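Local coordinates for protein extracellular ligand-binding receptor (Sphaerobacter thermophilus, PDB 4ZPJ) that probably serves as the substrate-binding component of an ABC transporter, a member of the leucine-binding protein family that also binds zinc ions, at residues E53-S64 and R92-G103. Residues are numbered along the deposited sequence; the frame is centred on the assembly and turned at random.
Sequences EPIRIGVLLTLS and RPVELIIEDSAG. With ZN (zinc ion), chain L; ZN (zinc ion), chain H.
Arg-92 reaches the residues just ahead of strand 55-61 and grips the carbonyls of Glu-53 and Pro-54. Its chain bends at chi3 (67°), bringing the guanidinium edge to Glu-53 O, to which NE donates in a bond modelled doubtfully short, while NH2 reaches Pro-54 O at 3.2 Å from above the carbonyl plane. NH2 also forms a salt bridge with Glu-360, and CG1 of Ile-55 lies over one guanidinium face. Arginine suits this place because a long arm with several N-H groups can serve both carbonyls and a carboxylate; a leucine here would probably leave those carbonyls without their side-chain donors and Glu-360 without its mate.

Strands 55-61 and 92-100 run parallel, joined in a beta-alpha-beta crossover of the periplasmic-binding-protein fold through helix 68-84 and then the short strand 88-89 at the sheet edge, with backbone bonds alternating between them. Beta-branched residues suit the extended backbone: Ile-55 lies beside Val-94 and against Phe-89, Ile-57 CD1 presses tightly on Val-94 CG1 (3.4 Å), and Val-59 CB meets Ile-98 CG1 at 3.9 Å. Glu-95 and Glu-99 project from the other face, where each carboxylate binds a zinc ion; Lys-111 also bonds Glu-99.

At the C-terminal end of strand 92-100, Asp-100 OD1 takes Leu-63 N (3.0 Å) and, in an Asx turn, Ala-102 N from opposite faces of its carboxylate, and Ser-64 OG donates to the syn lone pair of OD2 at 2.7 Å.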
loop_
_atom_site.group_PDB
_atom_site.type_symbol
_atom_site.label_atom_id
_atom_site.label_comp_id
_atom_site.label_asym_id
_atom_site.label_seq_id
_atom_site.Cartn_x
_atom_site.Cartn_y
_atom_site.Cartn_z
ATOM N N GLU A 53 28.183 -18.255 -4.460
ATOM C CA GLU A 53 27.017 -19.181 -4.546
ATOM C C GLU A 53 25.740 -18.538 -3.971
ATOM O O GLU A 53 24.760 -18.401 -4.707
ATOM C CB GLU A 53 27.325 -20.519 -3.869
ATOM C CG GLU A 53 26.154 -21.473 -3.634
ATOM C CD GLU A 53 26.006 -22.469 -4.774
ATOM O OE1 GLU A 53 25.884 -21.973 -5.901
ATOM O OE2 GLU A 53 26.057 -23.719 -4.555
ATOM N N PRO A 54 25.732 -18.143 -2.674
ATOM C CA PRO A 54 24.424 -17.666 -2.212
ATOM C C PRO A 54 24.007 -16.327 -2.805
ATOM O O PRO A 54 24.837 -15.485 -3.141
ATOM C CB PRO A 54 24.564 -17.601 -0.688
ATOM C CG PRO A 54 25.723 -18.520 -0.382
ATOM C CD PRO A 54 26.667 -18.288 -1.541
ATOM N N ILE A 55 22.698 -16.171 -2.952
ATOM C CA ILE A 55 22.120 -14.957 -3.450
ATOM C C ILE A 55 21.755 -14.170 -2.220
ATOM O O ILE A 55 20.900 -14.583 -1.476
ATOM C CB ILE A 55 20.896 -15.285 -4.288
ATOM C CG1 ILE A 55 21.324 -15.987 -5.579
ATOM C CG2 ILE A 55 20.116 -14.028 -4.658
ATOM C CD1 ILE A 55 20.155 -16.465 -6.426
ATOM N N ARG A 56 22.411 -13.047 -1.995
ATOM C CA ARG A 56 22.175 -12.267 -0.798
ATOM C C ARG A 56 21.237 -11.088 -1.008
ATOM O O ARG A 56 21.499 -10.178 -1.773
ATOM C CB ARG A 56 23.498 -11.788 -0.227
ATOM C CG ARG A 56 24.312 -12.855 0.500
ATOM C CD ARG A 56 25.650 -12.289 1.004
ATOM N NE ARG A 56 26.370 -11.584 -0.073
ATOM C CZ ARG A 56 27.184 -12.150 -0.968
ATOM N NH1 ARG A 56 27.443 -13.455 -0.903
ATOM N NH2 ARG A 56 27.745 -11.398 -1.937
ATOM N N ILE A 57 20.153 -11.093 -0.265
ATOM C CA ILE A 57 19.143 -10.123 -0.371
ATOM C C ILE A 57 18.890 -9.395 0.943
ATOM O O ILE A 57 18.532 -10.004 1.950
ATOM C CB ILE A 57 17.847 -10.800 -0.758
ATOM C CG1 ILE A 57 18.029 -11.466 -2.120
ATOM C CG2 ILE A 57 16.758 -9.754 -0.811
ATOM C CD1 ILE A 57 16.867 -12.356 -2.484
ATOM N N GLY A 58 19.051 -8.089 0.920
ATOM C CA GLY A 58 18.856 -7.295 2.128
ATOM C C GLY A 58 17.408 -6.951 2.281
ATOM O O GLY A 58 16.719 -6.739 1.293
ATOM N N VAL A 59 16.926 -6.930 3.503
ATOM C CA VAL A 59 15.584 -6.470 3.766
ATOM C C VAL A 59 15.666 -5.434 4.850
ATOM O O VAL A 59 16.165 -5.713 5.981
ATOM C CB VAL A 59 14.704 -7.630 4.237
ATOM C CG1 VAL A 59 13.289 -7.143 4.592
ATOM C CG2 VAL A 59 14.691 -8.710 3.168
ATOM N N LEU A 60 15.232 -4.230 4.516
ATOM C CA LEU A 60 15.259 -3.116 5.492
ATOM C C LEU A 60 13.806 -2.815 5.805
ATOM O O LEU A 60 13.030 -2.440 4.904
ATOM C CB LEU A 60 15.888 -1.868 4.871
ATOM C CG LEU A 60 15.957 -0.650 5.815
ATOM C CD1 LEU A 60 17.096 -0.832 6.805
ATOM C CD2 LEU A 60 16.194 0.652 5.059
ATOM N N LEU A 61 13.401 -2.988 7.056
ATOM C CA LEU A 61 11.993 -2.767 7.399
ATOM C C LEU A 61 11.911 -2.097 8.748
ATOM O O LEU A 61 12.874 -2.153 9.531
ATOM C CB LEU A 61 11.216 -4.107 7.360
ATOM C CG LEU A 61 10.822 -4.621 5.947
ATOM C CD1 LEU A 61 10.207 -6.020 6.004
ATOM C CD2 LEU A 61 9.864 -3.694 5.234
ATOM N N THR A 62 10.763 -1.478 9.029
ATOM C CA THR A 62 10.479 -0.993 10.369
ATOM C C THR A 62 9.771 -2.093 11.066
ATOM O O THR A 62 8.619 -2.406 10.707
ATOM C CB THR A 62 9.599 0.267 10.401
ATOM O OG1 THR A 62 10.342 1.354 9.890
ATOM C CG2 THR A 62 9.197 0.591 11.802
ATOM N N LEU A 63 10.453 -2.709 12.051
ATOM C CA LEU A 63 9.924 -3.911 12.653
ATOM C C LEU A 63 9.700 -3.837 14.153
ATOM O O LEU A 63 9.272 -4.826 14.728
ATOM C CB LEU A 63 10.823 -5.105 12.356
ATOM C CG LEU A 63 10.966 -5.525 10.879
ATOM C CD1 LEU A 63 12.194 -6.445 10.737
ATOM C CD2 LEU A 63 9.691 -6.194 10.432
ATOM N N SER A 64 10.011 -2.694 14.759
ATOM C CA SER A 64 9.674 -2.355 16.140
ATOM C C SER A 64 9.180 -0.898 16.192
ATOM O O SER A 64 9.170 -0.215 15.192
ATOM C CB SER A 64 10.908 -2.488 17.029
ATOM O OG SER A 64 11.959 -1.706 16.496
ATOM N N ARG A 92 21.231 -21.781 -6.745
ATOM C CA ARG A 92 21.844 -20.892 -5.780
ATOM C C ARG A 92 20.849 -20.581 -4.672
ATOM O O ARG A 92 19.748 -20.158 -4.956
ATOM C CB ARG A 92 22.324 -19.599 -6.441
ATOM C CG ARG A 92 23.496 -19.779 -7.395
ATOM C CD ARG A 92 23.888 -18.455 -8.024
ATOM N NE ARG A 92 24.434 -17.522 -7.031
ATOM C CZ ARG A 92 25.013 -16.351 -7.311
ATOM N NH1 ARG A 92 25.112 -15.939 -8.572
ATOM N NH2 ARG A 92 25.470 -15.569 -6.322
ATOM N N PRO A 93 21.240 -20.806 -3.411
ATOM C CA PRO A 93 20.344 -20.606 -2.303
ATOM C C PRO A 93 20.225 -19.107 -2.030
ATOM O O PRO A 93 21.227 -18.385 -2.139
ATOM C CB PRO A 93 21.074 -21.324 -1.118
ATOM C CG PRO A 93 22.514 -21.194 -1.431
ATOM C CD PRO A 93 22.600 -21.184 -2.960
ATOM N N VAL A 94 19.034 -18.653 -1.675
ATOM C CA VAL A 94 18.835 -17.273 -1.234
ATOM C C VAL A 94 19.141 -17.165 0.251
ATOM O O VAL A 94 18.844 -18.071 1.007
ATOM C CB VAL A 94 17.375 -16.815 -1.417
ATOM C CG1 VAL A 94 17.206 -15.373 -0.960
ATOM C CG2 VAL A 94 16.957 -16.924 -2.857
ATOM N N GLU A 95 19.751 -16.071 0.671
ATOM C CA GLU A 95 19.717 -15.737 2.073
ATOM C C GLU A 95 19.252 -14.307 2.315
ATOM O O GLU A 95 19.828 -13.342 1.820
ATOM C CB GLU A 95 21.037 -16.057 2.791
ATOM C CG GLU A 95 22.277 -15.404 2.239
ATOM C CD GLU A 95 23.544 -15.834 2.972
ATOM O OE1 GLU A 95 24.228 -14.943 3.520
ATOM O OE2 GLU A 95 23.855 -17.059 3.020
ATOM N N LEU A 96 18.196 -14.205 3.095
ATOM C CA LEU A 96 17.685 -12.937 3.540
ATOM C C LEU A 96 18.443 -12.390 4.726
ATOM O O LEU A 96 18.569 -13.054 5.715
ATOM C CB LEU A 96 16.269 -13.145 3.993
ATOM C CG LEU A 96 15.320 -13.551 2.913
ATOM C CD1 LEU A 96 13.937 -13.572 3.542
ATOM C CD2 LEU A 96 15.390 -12.609 1.741
ATOM N N ILE A 97 18.941 -11.178 4.608
ATOM C CA ILE A 97 19.567 -10.472 5.702
ATOM C C ILE A 97 18.604 -9.336 6.081
ATOM O O ILE A 97 18.361 -8.421 5.278
ATOM C CB ILE A 97 20.972 -9.932 5.347
ATOM C CG1 ILE A 97 21.982 -11.079 5.169
ATOM C CG2 ILE A 97 21.523 -9.096 6.514
ATOM C CD1 ILE A 97 22.087 -11.581 3.769
ATOM N N ILE A 98 18.021 -9.439 7.270
ATOM C CA ILE A 98 16.953 -8.565 7.694
ATOM C C ILE A 98 17.492 -7.557 8.700
ATOM O O ILE A 98 18.047 -7.945 9.742
ATOM C CB ILE A 98 15.764 -9.310 8.355
ATOM C CG1 ILE A 98 14.843 -10.013 7.353
ATOM C CG2 ILE A 98 14.852 -8.331 9.107
ATOM C CD1 ILE A 98 15.457 -11.135 6.571
ATOM N N GLU A 99 17.289 -6.269 8.407
ATOM C CA GLU A 99 17.597 -5.198 9.343
ATOM C C GLU A 99 16.396 -4.336 9.694
ATOM O O GLU A 99 15.630 -3.865 8.808
ATOM C CB GLU A 99 18.706 -4.346 8.763
ATOM C CG GLU A 99 20.031 -5.094 8.680
ATOM C CD GLU A 99 20.548 -5.484 10.026
ATOM O OE1 GLU A 99 20.102 -4.847 11.020
ATOM O OE2 GLU A 99 21.408 -6.406 10.113
ATOM N N ASP A 100 16.237 -4.131 10.994
ATOM C CA ASP A 100 15.180 -3.252 11.544
ATOM C C ASP A 100 15.660 -1.788 11.554
ATOM O O ASP A 100 16.721 -1.466 12.158
ATOM C CB ASP A 100 14.881 -3.685 12.989
ATOM C CG ASP A 100 13.826 -2.822 13.684
ATOM O OD1 ASP A 100 13.157 -1.966 13.035
ATOM O OD2 ASP A 100 13.674 -3.043 14.927
ATOM N N SER A 101 14.896 -0.915 10.902
ATOM C CA SER A 101 15.187 0.529 10.864
ATOM C C SER A 101 14.560 1.268 12.047
ATOM O O SER A 101 14.859 2.437 12.260
ATOM C CB SER A 101 14.702 1.156 9.561
ATOM O OG SER A 101 13.341 0.816 9.267
ATOM N N ALA A 102 13.672 0.575 12.775
ATOM C CA ALA A 102 12.982 1.108 13.954
ATOM C C ALA A 102 12.224 2.380 13.624
ATOM O O ALA A 102 12.078 3.256 14.489
ATOM C CB ALA A 102 13.981 1.365 15.106
ATOM N N GLY A 103 11.783 2.506 12.373
ATOM C CA GLY A 103 11.100 3.712 11.942
ATOM C C GLY A 103 11.892 4.998 12.021
ATOM O O GLY A 103 11.292 6.048 12.087
HETATM ZN ZN ZN L . 24.751 -15.812 5.506
HETATM ZN ZN ZN H . 21.558 -6.447 12.413
HETATM O O HOH W 1 20.335 -8.377 11.752
HETATM O O HOH W 2 22.292 -5.047 12.559
HETATM O O HOH W 3 23.800 -17.274 5.392
#